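Long-range contacts in conserved exported protein (Bacteroides fragilis, PDB 3CLW), which is of uncertain function but probably hydrolyses O-glycosidic bonds as a family 30 type glycoside hydrolase: residues 30-35 with 109-113; 328-332 with 466-470; 336-340 with 442-446. All coordinates share one frame. Residues are numbered along the deposited sequence.

Contact 1 of 3, residues 30-35 with 109-113; sequences CAFIGK and GQQWF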
ATOM      1  N   CYS A  30       2.453  13.348   7.712  1.00 33.86           N
ATOM      2  CA  CYS A  30       3.805  13.622   7.266  1.00 34.19           C
ATOM      3  C   CYS A  30       4.040  15.089   6.927  1.00 34.22           C
ATOM      4  O   CYS A  30       5.178  15.600   7.048  1.00 34.01           O
ATOM      5  CB  CYS A  30       4.173  12.696   6.087  1.00 33.94           C
ATOM      6  SG  CYS A  30       4.391  10.980   6.682  1.00 34.49           S
ATOM      7  N   ALA A  31       2.973  15.780   6.531  1.00 33.53           N
ATOM      8  CA  ALA A  31       3.069  17.235   6.350  1.00 33.29           C
ATOM      9  C   ALA A  31       3.521  17.901   7.670  1.00 33.33           C
ATOM     10  O   ALA A  31       4.307  18.851   7.650  1.00 33.75           O
ATOM     11  CB  ALA A  31       1.733  17.820   5.869  1.00 32.68           C
ATOM     12  N   PHE A  32       3.034  17.396   8.802  1.00 33.09           N
ATOM     13  CA  PHE A  32       3.383  17.998  10.094  1.00 33.21           C
ATOM     14  C   PHE A  32       4.752  17.546  10.554  1.00 33.03           C
ATOM     15  O   PHE A  32       5.563  18.359  10.924  1.00 32.74           O
ATOM     16  CB  PHE A  32       2.316  17.714  11.156  1.00 32.55           C
ATOM     17  CG  PHE A  32       1.020  18.385  10.861  1.00 32.64           C
ATOM     18  CD1 PHE A  32       0.831  19.726  11.208  1.00 32.45           C
ATOM     19  CD2 PHE A  32      -0.003  17.705  10.169  1.00 30.43           C
ATOM     20  CE1 PHE A  32      -0.372  20.376  10.911  1.00 31.03           C
ATOM     21  CE2 PHE A  32      -1.204  18.344   9.891  1.00 29.44           C
ATOM     22  CZ  PHE A  32      -1.387  19.680  10.258  1.00 31.51           C
ATOM     23  N   ILE A  33       5.009  16.246  10.464  1.00 33.22           N
ATOM     24  CA  ILE A  33       6.259  15.689  10.896  1.00 33.04           C
ATOM     25  C   ILE A  33       7.430  16.242  10.091  1.00 33.25           C
ATOM     26  O   ILE A  33       8.465  16.596  10.659  1.00 33.60           O
ATOM     27  CB  ILE A  33       6.231  14.159  10.824  1.00 32.45           C
ATOM     28  CG1 ILE A  33       5.262  13.598  11.854  1.00 32.99           C
ATOM     29  CG2 ILE A  33       7.657  13.572  11.031  1.00 33.85           C
ATOM     30  CD1 ILE A  33       5.046  12.091  11.737  1.00 29.69           C
ATOM     31  N   GLY A  34       7.279  16.290   8.769  1.00 32.72           N
ATOM     32  CA  GLY A  34       8.352  16.741   7.926  1.00 32.71           C
ATOM     33  C   GLY A  34       8.667  18.211   8.076  1.00 33.32           C
ATOM     34  O   GLY A  34       9.775  18.650   7.768  1.00 32.50           O
ATOM     35  N   LYS A  35       7.685  18.975   8.533  1.00 33.91           N
ATOM     36  CA  LYS A  35       7.857  20.411   8.670  1.00 35.42           C
ATOM     37  C   LYS A  35       8.243  20.842  10.081  1.00 34.78           C
ATOM     38  O   LYS A  35       9.057  21.732  10.236  1.00 35.05           O
ATOM     39  CB  LYS A  35       6.602  21.164   8.247  1.00 35.81           C
ATOM     40  CG  LYS A  35       6.833  22.660   8.101  1.00 38.86           C
ATOM     41  CD  LYS A  35       5.526  23.397   7.755  1.00 43.73           C
ATOM     42  CE  LYS A  35       5.845  24.817   7.224  1.00 48.37           C
ATOM     43  NZ  LYS A  35       4.699  25.738   7.525  1.00 51.56           N
ATOM     44  N   GLY A 109       6.307  19.735   4.233  1.00 29.40           N
ATOM     45  CA  GLY A 109       6.580  18.591   5.086  1.00 30.36           C
ATOM     46  C   GLY A 109       6.655  17.306   4.263  1.00 30.75           C
ATOM     47  O   GLY A 109       7.518  16.465   4.468  1.00 31.07           O
ATOM     48  N   GLN A 110       5.737  17.167   3.320  1.00 30.98           N
ATOM     49  CA  GLN A 110       5.730  16.001   2.436  1.00 30.94           C
ATOM     50  C   GLN A 110       6.932  15.983   1.483  1.00 30.63           C
ATOM     51  O   GLN A 110       7.479  14.908   1.196  1.00 31.55           O
ATOM     52  CB  GLN A 110       4.421  15.930   1.667  1.00 31.12           C
ATOM     53  CG  GLN A 110       3.255  15.515   2.499  1.00 30.24           C
ATOM     54  CD  GLN A 110       1.952  15.812   1.781  1.00 32.80           C
ATOM     55  OE1 GLN A 110       1.401  16.901   1.936  1.00 35.07           O
ATOM     56  NE2 GLN A 110       1.469  14.860   0.970  1.00 26.79           N
ATOM     57  N   GLN A 111       7.362  17.163   1.036  1.00 29.98           N
ATOM     58  CA  GLN A 111       8.560  17.241   0.200  1.00 29.83           C
ATOM     59  C   GLN A 111       9.810  16.867   0.977  1.00 30.90           C
ATOM     60  O   GLN A 111      10.708  16.262   0.422  1.00 31.88           O
ATOM     61  CB  GLN A 111       8.730  18.607  -0.448  1.00 29.83           C
ATOM     62  CG  GLN A 111       7.592  19.005  -1.424  1.00 27.33           C
ATOM     63  CD  GLN A 111       7.873  20.328  -2.076  1.00 27.33           C
ATOM     64  OE1 GLN A 111       8.940  20.533  -2.635  1.00 30.09           O
ATOM     65  NE2 GLN A 111       6.945  21.242  -1.986  1.00 28.10           N
ATOM     66  N   TRP A 112       9.863  17.211   2.264  1.00 32.03           N
ATOM     67  CA  TRP A 112      10.950  16.748   3.134  1.00 31.60           C
ATOM     68  C   TRP A 112      11.042  15.209   3.102  1.00 30.85           C
ATOM     69  O   TRP A 112      12.117  14.672   2.971  1.00 30.48           O
ATOM     70  CB  TRP A 112      10.807  17.258   4.605  1.00 31.76           C
ATOM     71  CG  TRP A 112      11.999  16.852   5.386  1.00 30.62           C
ATOM     72  CD1 TRP A 112      13.192  17.543   5.491  1.00 31.15           C
ATOM     73  CD2 TRP A 112      12.185  15.621   6.092  1.00 28.82           C
ATOM     74  NE1 TRP A 112      14.095  16.812   6.234  1.00 29.70           N
ATOM     75  CE2 TRP A 112      13.504  15.632   6.613  1.00 31.39           C
ATOM     76  CE3 TRP A 112      11.367  14.505   6.334  1.00 31.51           C
ATOM     77  CZ2 TRP A 112      14.016  14.575   7.384  1.00 30.67           C
ATOM     78  CZ3 TRP A 112      11.867  13.476   7.107  1.00 31.05           C
ATOM     79  CH2 TRP A 112      13.199  13.506   7.595  1.00 31.78           C
ATOM     80  N   PHE A 113       9.910  14.528   3.285  1.00 31.17           N
ATOM     81  CA  PHE A 113       9.841  13.058   3.216  1.00 31.27           C
ATOM     82  C   PHE A 113      10.311  12.471   1.890  1.00 31.17           C
ATOM     83  O   PHE A 113      11.032  11.472   1.870  1.00 32.08           O
ATOM     84  CB  PHE A 113       8.450  12.529   3.583  1.00 31.81           C
ATOM     85  CG  PHE A 113       8.305  12.267   5.012  1.00 32.34           C
ATOM     86  CD1 PHE A 113       7.856  13.271   5.875  1.00 32.71           C
ATOM     87  CD2 PHE A 113       8.694  11.051   5.529  1.00 33.54           C
ATOM     88  CE1 PHE A 113       7.792  13.052   7.233  1.00 34.68           C
ATOM     89  CE2 PHE A 113       8.620  10.817   6.877  1.00 36.30           C
ATOM     90  CZ  PHE A 113       8.170  11.823   7.737  1.00 36.06           C
TER
HETATM   91  O   HOH W   1       3.827  20.833   5.272  1.00 37.12           O
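This is a glycine-to-glycine helix crossing in the TIM-barrel domain. The short helix 30-36 follows the first barrel strand, and here it lies across the start of helix 108-119, which comes between the barrel strands 68-71 and 125-128. The two short helical segments cross at 74° with their axes 7.0 Å apart, so their backbones meet directly. Gly34 CA and Gly109 CA are just 3.8 Å from each other. A CB on either glycine would point at the other helix and collide. If Gly34 carried one, it would clash with Gly109 O; if Gly109 carried one, it would clash with Ala31 O. At the crossing itself the backbones meet through a pair of CA-H...O contacts, Gly109 CA to Ala31 O at 3.4 Å and Gly34 CA to Gly109 O at 3.6 Å, both nearly linear at the hydrogen. No direct hydrogen bond joins the segments, but water 1 links them by donating to Ala31 O (3.1 Å) and accepting from Gly109 N (2.9 Å).

Beside this close point, Phe113 fills the buried flank. Its ring edge meets Ile33, with Ile33 CG2 3.8 Å from Phe113 CZ, while Trp68 of the barrel strand 68-71 and Ile45 and Leu49 of helix 39-50 also touch the ring. Gln110 NE2 hydrogen-bonds to Asp26 and to Asn71 O, near the ends of strands 6-25 and 68-71. Over one face of the phenyl ring lies Cys30, in a sulfur-aromatic contact: its SG is 4.0 Å from the Phe113 ring centroid and only 11° off the ring normal.

Contact 2 of 3, residues 328-332 with 466-470; sequences PERSI and LTTID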
ATOM      1  N   PRO A 328       1.067  -6.889  24.810  1.00 47.75           N
ATOM      2  CA  PRO A 328       2.047  -7.538  23.920  1.00 47.40           C
ATOM      3  C   PRO A 328       1.442  -8.656  23.038  1.00 47.13           C
ATOM      4  O   PRO A 328       1.930  -8.905  21.928  1.00 46.65           O
ATOM      5  CB  PRO A 328       3.073  -8.133  24.894  1.00 47.49           C
ATOM      6  CG  PRO A 328       2.874  -7.427  26.167  1.00 47.29           C
ATOM      7  CD  PRO A 328       1.471  -6.957  26.227  1.00 47.31           C
ATOM      8  N   GLU A 329       0.391  -9.308  23.537  1.00 46.77           N
ATOM      9  CA  GLU A 329      -0.342 -10.320  22.776  1.00 46.55           C
ATOM     10  C   GLU A 329      -1.168  -9.648  21.675  1.00 45.63           C
ATOM     11  O   GLU A 329      -1.173 -10.087  20.528  1.00 45.46           O
ATOM     12  CB  GLU A 329      -1.250 -11.141  23.698  1.00 46.87           C
ATOM     13  CG  GLU A 329      -0.521 -11.974  24.798  1.00 50.67           C
ATOM     14  CD  GLU A 329       0.193 -11.139  25.912  1.00 53.32           C
ATOM     15  OE1 GLU A 329      -0.272 -10.030  26.312  1.00 52.98           O
ATOM     16  OE2 GLU A 329       1.251 -11.620  26.394  1.00 55.81           O
ATOM     17  N   ARG A 330      -1.860  -8.564  22.007  1.00 45.11           N
ATOM     18  CA  ARG A 330      -2.585  -7.852  20.967  1.00 44.49           C
ATOM     19  C   ARG A 330      -1.582  -7.404  19.888  1.00 43.62           C
ATOM     20  O   ARG A 330      -1.821  -7.565  18.690  1.00 44.17           O
ATOM     21  CB  ARG A 330      -3.360  -6.669  21.531  1.00 44.61           C
ATOM     22  CG  ARG A 330      -4.291  -6.040  20.495  1.00 44.17           C
ATOM     23  CD  ARG A 330      -4.000  -4.570  20.423  1.00 44.76           C
ATOM     24  NE  ARG A 330      -5.092  -3.802  20.944  1.00 45.08           N
ATOM     25  CZ  ARG A 330      -5.067  -2.499  21.194  1.00 45.61           C
ATOM     26  NH1 ARG A 330      -6.171  -1.939  21.675  1.00 45.97           N
ATOM     27  NH2 ARG A 330      -3.969  -1.761  20.981  1.00 41.30           N
ATOM     28  N   SER A 331      -0.434  -6.896  20.327  1.00 42.64           N
ATOM     29  CA  SER A 331       0.557  -6.348  19.408  1.00 40.67           C
ATOM     30  C   SER A 331       1.025  -7.319  18.321  1.00 40.39           C
ATOM     31  O   SER A 331       0.990  -6.974  17.126  1.00 39.98           O
ATOM     32  CB  SER A 331       1.724  -5.763  20.184  1.00 40.28           C
ATOM     33  OG  SER A 331       1.329  -4.511  20.712  1.00 39.51           O
ATOM     34  N   ILE A 332       1.452  -8.516  18.728  1.00 39.31           N
ATOM     35  CA  ILE A 332       1.835  -9.565  17.780  1.00 38.70           C
ATOM     36  C   ILE A 332       0.637 -10.160  16.977  1.00 39.14           C
ATOM     37  O   ILE A 332       0.808 -10.662  15.865  1.00 38.83           O
ATOM     38  CB  ILE A 332       2.704 -10.665  18.463  1.00 38.27           C
ATOM     39  CG1 ILE A 332       3.339 -11.618  17.454  1.00 37.45           C
ATOM     40  CG2 ILE A 332       1.915 -11.450  19.486  1.00 39.05           C
ATOM     41  CD1 ILE A 332       4.365 -10.951  16.534  1.00 39.18           C
ATOM     42  N   LEU A 466      13.539 -13.097  12.437  1.00 40.66           N
ATOM     43  CA  LEU A 466      12.376 -13.565  13.187  1.00 39.95           C
ATOM     44  C   LEU A 466      11.643 -12.456  13.939  1.00 39.81           C
ATOM     45  O   LEU A 466      12.278 -11.673  14.670  1.00 38.83           O
ATOM     46  CB  LEU A 466      12.837 -14.628  14.183  1.00 40.12           C
ATOM     47  CG  LEU A 466      11.866 -15.599  14.838  1.00 40.79           C
ATOM     48  CD1 LEU A 466      11.148 -16.399  13.774  1.00 42.64           C
ATOM     49  CD2 LEU A 466      12.623 -16.546  15.746  1.00 39.42           C
ATOM     50  N   THR A 467      10.317 -12.405  13.727  1.00 39.31           N
ATOM     51  CA  THR A 467       9.394 -11.511  14.430  1.00 39.71           C
ATOM     52  C   THR A 467       8.396 -12.320  15.284  1.00 40.30           C
ATOM     53  O   THR A 467       7.674 -13.181  14.789  1.00 39.65           O
ATOM     54  CB  THR A 467       8.609 -10.598  13.448  1.00 39.61           C
ATOM     55  OG1 THR A 467       9.525  -9.850  12.654  1.00 39.24           O
ATOM     56  CG2 THR A 467       7.709  -9.613  14.206  1.00 39.15           C
ATOM     57  N   THR A 468       8.387 -12.044  16.579  1.00 40.86           N
ATOM     58  CA  THR A 468       7.483 -12.699  17.497  1.00 41.20           C
ATOM     59  C   THR A 468       6.937 -11.654  18.466  1.00 41.69           C
ATOM     60  O   THR A 468       7.179 -10.440  18.308  1.00 41.33           O
ATOM     61  CB  THR A 468       8.209 -13.776  18.339  1.00 41.40           C
ATOM     62  OG1 THR A 468       9.175 -13.134  19.177  1.00 41.44           O
ATOM     63  CG2 THR A 468       8.890 -14.788  17.462  1.00 41.79           C
ATOM     64  N   ILE A 469       6.204 -12.130  19.472  1.00 42.24           N
ATOM     65  CA  ILE A 469       5.790 -11.280  20.594  1.00 43.36           C
ATOM     66  C   ILE A 469       6.988 -10.581  21.253  1.00 43.28           C
ATOM     67  O   ILE A 469       6.851  -9.471  21.711  1.00 44.28           O
ATOM     68  CB  ILE A 469       4.899 -12.066  21.650  1.00 42.69           C
ATOM     69  CG1 ILE A 469       4.284 -11.104  22.656  1.00 43.37           C
ATOM     70  CG2 ILE A 469       5.700 -13.127  22.371  1.00 44.01           C
ATOM     71  CD1 ILE A 469       3.323 -11.744  23.647  1.00 44.57           C
ATOM     72  N   ASP A 470       8.154 -11.219  21.250  1.00 44.02           N
ATOM     73  CA  ASP A 470       9.377 -10.691  21.865  1.00 45.54           C
ATOM     74  C   ASP A 470      10.400 -10.044  20.903  1.00 45.19           C
ATOM     75  O   ASP A 470      11.313  -9.342  21.345  1.00 45.20           O
ATOM     76  CB  ASP A 470      10.126 -11.860  22.527  1.00 46.74           C
ATOM     77  CG  ASP A 470       9.408 -12.423  23.723  1.00 50.62           C
ATOM     78  OD1 ASP A 470       8.814 -11.641  24.522  1.00 56.02           O
ATOM     79  OD2 ASP A 470       9.423 -13.669  23.853  1.00 55.79           O
TER
HETATM   80  O   HOH W   2       4.305  -7.634  21.304  1.00 41.66           O
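Two isoleucines do most of the work here, where the first turn of helix 328-347 meets the turn that follows strand 461-467. Ile332 points its CB toward the turn, and its t chi1 with a p chi2 brings CD1 to 3.3 Å from the backbone C of Thr468. Both branches meet the second isoleucine: Ile332 CG1 is 3.5 Å from Ile469 N, and Ile332 CG2 is 3.7 Å from Ile469 CB. Ile469 starts off sideways, but chi1 and chi2 are both t, and the extended chain carries its tip over the helix start: Ile469 CG1 lies 3.3 Å from Pro328 O, and Ile469 CD1 lies 3.8 Å from Pro328 CB.

Glu329 leaves the helix pointing away, then bends back through its m, p conformation, so that Glu329 OE2 comes 3.4 Å from Ile469 CD1. That is a packing contact; the polar partner of this carboxylate is Ser327, which hydrogen-bonds to OE1. On the turn, Thr468 aims its CB away from the helix. The p rotamer lets Thr468 OG1 accept from Asp470 N at 3.0 Å, which makes an ST turn and presents Ile469 at the bend. No direct hydrogen bond crosses the contact, but water 2 bridges it, donating to Pro328 O at 2.8 Å and to Ile469 O at 3.2 Å. Nearby, Lys391 of helix 391-400 hydrogen-bonds to Thr468 O and touches Ile332. The turn between antiparallel strands 461-467 and 474-480 thus rests on a barrel helix, part of the junction between TIM barrel and beta side domain, the two-domain arrangement known from family 30 glycoside hydrolases.

Contact 3 of 3, residues 336-340 with 442-446; sequences LYVAR and AINYS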
ATOM      1  N   LEU A 336       0.710 -10.421  12.977  1.00 40.82           N
ATOM      2  CA  LEU A 336       0.413 -11.653  12.240  1.00 40.82           C
ATOM      3  C   LEU A 336      -0.864 -11.562  11.402  1.00 40.19           C
ATOM      4  O   LEU A 336      -0.913 -12.135  10.334  1.00 40.64           O
ATOM      5  CB  LEU A 336       0.322 -12.852  13.177  1.00 41.24           C
ATOM      6  CG  LEU A 336       1.568 -13.292  13.940  1.00 43.16           C
ATOM      7  CD1 LEU A 336       1.129 -14.088  15.153  1.00 44.02           C
ATOM      8  CD2 LEU A 336       2.519 -14.103  13.079  1.00 44.86           C
ATOM      9  N   TYR A 337      -1.881 -10.840  11.873  1.00 39.95           N
ATOM     10  CA  TYR A 337      -3.113 -10.631  11.101  1.00 39.61           C
ATOM     11  C   TYR A 337      -2.815  -9.964   9.748  1.00 39.31           C
ATOM     12  O   TYR A 337      -3.355 -10.366   8.696  1.00 39.08           O
ATOM     13  CB  TYR A 337      -4.073  -9.780  11.915  1.00 40.08           C
ATOM     14  CG  TYR A 337      -5.440  -9.510  11.304  1.00 41.71           C
ATOM     15  CD1 TYR A 337      -5.672  -8.360  10.558  1.00 39.48           C
ATOM     16  CD2 TYR A 337      -6.525 -10.384  11.535  1.00 44.13           C
ATOM     17  CE1 TYR A 337      -6.905  -8.084  10.026  1.00 41.77           C
ATOM     18  CE2 TYR A 337      -7.797 -10.107  11.021  1.00 43.09           C
ATOM     19  CZ  TYR A 337      -7.974  -8.951  10.253  1.00 43.72           C
ATOM     20  OH  TYR A 337      -9.215  -8.646   9.727  1.00 43.94           O
ATOM     21  N   VAL A 338      -1.932  -8.964   9.780  1.00 38.29           N
ATOM     22  CA  VAL A 338      -1.602  -8.209   8.587  1.00 37.39           C
ATOM     23  C   VAL A 338      -0.638  -9.000   7.736  1.00 37.26           C
ATOM     24  O   VAL A 338      -0.774  -9.005   6.536  1.00 37.29           O
ATOM     25  CB  VAL A 338      -1.045  -6.800   8.904  1.00 37.33           C
ATOM     26  CG1 VAL A 338      -0.706  -6.059   7.634  1.00 36.66           C
ATOM     27  CG2 VAL A 338      -2.048  -5.987   9.696  1.00 35.78           C
ATOM     28  N   ALA A 339       0.330  -9.676   8.350  1.00 37.30           N
ATOM     29  CA  ALA A 339       1.216 -10.556   7.589  1.00 37.52           C
ATOM     30  C   ALA A 339       0.421 -11.610   6.784  1.00 37.92           C
ATOM     31  O   ALA A 339       0.842 -12.027   5.735  1.00 38.04           O
ATOM     32  CB  ALA A 339       2.226 -11.214   8.482  1.00 36.94           C
ATOM     33  N   ARG A 340      -0.720 -12.034   7.305  1.00 38.78           N
ATOM     34  CA  ARG A 340      -1.602 -12.989   6.619  1.00 39.23           C
ATOM     35  C   ARG A 340      -2.278 -12.353   5.392  1.00 38.43           C
ATOM     36  O   ARG A 340      -2.356 -12.976   4.325  1.00 38.18           O
ATOM     37  CB  ARG A 340      -2.671 -13.518   7.592  1.00 39.67           C
ATOM     38  CG  ARG A 340      -3.721 -14.408   6.898  1.00 40.58           C
ATOM     39  CD  ARG A 340      -4.554 -15.194   7.891  1.00 38.79           C
ATOM     40  NE  ARG A 340      -5.474 -14.322   8.602  1.00 38.67           N
ATOM     41  CZ  ARG A 340      -6.421 -14.778   9.408  1.00 42.46           C
ATOM     42  NH1 ARG A 340      -6.551 -16.096   9.605  1.00 44.68           N
ATOM     43  NH2 ARG A 340      -7.243 -13.933  10.010  1.00 43.48           N
ATOM     44  N   ALA A 442       7.824 -17.351   6.088  1.00 39.84           N
ATOM     45  CA  ALA A 442       6.956 -18.333   6.692  1.00 40.59           C
ATOM     46  C   ALA A 442       6.197 -17.731   7.844  1.00 40.69           C
ATOM     47  O   ALA A 442       6.789 -17.165   8.765  1.00 41.43           O
ATOM     48  CB  ALA A 442       7.766 -19.534   7.168  1.00 40.24           C
ATOM     49  N   ILE A 443       4.880 -17.833   7.795  1.00 41.17           N
ATOM     50  CA  ILE A 443       4.070 -17.395   8.929  1.00 41.78           C
ATOM     51  C   ILE A 443       3.578 -18.595   9.684  1.00 42.81           C
ATOM     52  O   ILE A 443       2.869 -19.432   9.112  1.00 42.76           O
ATOM     53  CB  ILE A 443       2.834 -16.562   8.503  1.00 41.27           C
ATOM     54  CG1 ILE A 443       3.247 -15.431   7.560  1.00 40.54           C
ATOM     55  CG2 ILE A 443       2.078 -16.044   9.749  1.00 39.30           C
ATOM     56  CD1 ILE A 443       2.073 -14.787   6.853  1.00 40.44           C
ATOM     57  N   ASN A 444       3.939 -18.662  10.969  1.00 43.82           N
ATOM     58  CA  ASN A 444       3.372 -19.651  11.870  1.00 44.24           C
ATOM     59  C   ASN A 444       2.203 -19.065  12.665  1.00 44.99           C
ATOM     60  O   ASN A 444       2.381 -18.452  13.735  1.00 43.67           O
ATOM     61  CB  ASN A 444       4.436 -20.244  12.800  1.00 44.57           C
ATOM     62  CG  ASN A 444       3.907 -21.443  13.598  1.00 44.13           C
ATOM     63  OD1 ASN A 444       2.709 -21.712  13.620  1.00 42.80           O
ATOM     64  ND2 ASN A 444       4.803 -22.155  14.251  1.00 42.89           N
ATOM     65  N   TYR A 445       0.997 -19.278  12.132  1.00 45.76           N
ATOM     66  CA  TYR A 445      -0.203 -18.642  12.665  1.00 46.26           C
ATOM     67  C   TYR A 445      -0.745 -19.433  13.836  1.00 47.42           C
ATOM     68  O   TYR A 445      -1.575 -18.926  14.592  1.00 47.21           O
ATOM     69  CB  TYR A 445      -1.275 -18.509  11.577  1.00 46.20           C
ATOM     70  CG  TYR A 445      -2.212 -17.347  11.793  1.00 46.01           C
ATOM     71  CD1 TYR A 445      -1.839 -16.057  11.414  1.00 46.16           C
ATOM     72  CD2 TYR A 445      -3.460 -17.530  12.390  1.00 44.51           C
ATOM     73  CE1 TYR A 445      -2.674 -14.980  11.603  1.00 45.20           C
ATOM     74  CE2 TYR A 445      -4.303 -16.451  12.611  1.00 45.89           C
ATOM     75  CZ  TYR A 445      -3.902 -15.170  12.196  1.00 46.99           C
ATOM     76  OH  TYR A 445      -4.717 -14.076  12.391  1.00 47.68           O
ATOM     77  N   SER A 446      -0.287 -20.681  13.972  1.00 48.71           N
ATOM     78  CA  SER A 446      -0.793 -21.598  14.996  1.00 50.35           C
ATOM     79  C   SER A 446      -0.159 -21.283  16.344  1.00 51.40           C
ATOM     80  O   SER A 446       0.831 -20.537  16.421  1.00 51.76           O
ATOM     81  CB  SER A 446      -0.467 -23.048  14.620  1.00 50.16           C
ATOM     82  OG  SER A 446       0.898 -23.337  14.905  1.00 51.13           O
TER
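Tyr445 lays its ring over the side chain of Arg340 in an offset stack: the guanidinium lies flat on it, centres 4.5 Å apart and planes 15° from parallel, with Arg340 CD over the ring face and Tyr445 OH over the guanidinium. The t chi1 of Tyr445, just past the end of strand 438-444, swings the ring from a sideways CB toward helix 328-347, where its edge meets the backbone, with Tyr445 CE1 3.6 Å from Leu336 O. Arg340 NH2 and Tyr445 OH are 3.5 Å apart, but the angle is too poor for a hydrogen bond. Instead both turn to Glu321, whose carboxylate makes a salt bridge with Arg340 NH2 and a hydrogen bond with Tyr445 OH.

Next to this polar group the contact is apolar. Leu336 CD2 packs 3.9 Å from Ile443 CG2, while Ile443 CD1 reaches into the helix surface, 3.9 Å from Ala339 CB and 3.2 Å from Ala339 O. Ala339 has just a CB at this point. Val491 of strand 490-495 also touches Leu336, Ala339 and Ile443, so this is the beta domain packing on a barrel helix. All seven touching residues are buried, and the arginine charge is therefore met inside the interface, by the acid of Glu321, by Ala424 O on its NH1 and by the offset stack on Tyr445.

How the contacts relate
Contacts 2 and 3 form one interface: both use helix 328-347, at 328-332 and 336-340, and their centres are 11 Å apart. Strand 438-444 and strand 461-467, whose following turn makes contact 2, both pair with strand 490-495, and in sequence contact 3 is nested inside the loop closed by contact 2. Together they join the beta domain to the barrel. Contact 1 lies within the barrel domain, its centre 30 Å from that of contact 2 and 32 Å from that of contact 3. Gln110, bonded to Asp26 and Asn71, places it near the C-terminal ends of strands 6-25 and 68-71, where TIM-barrel enzymes carry their active sites; none is identified in this chain.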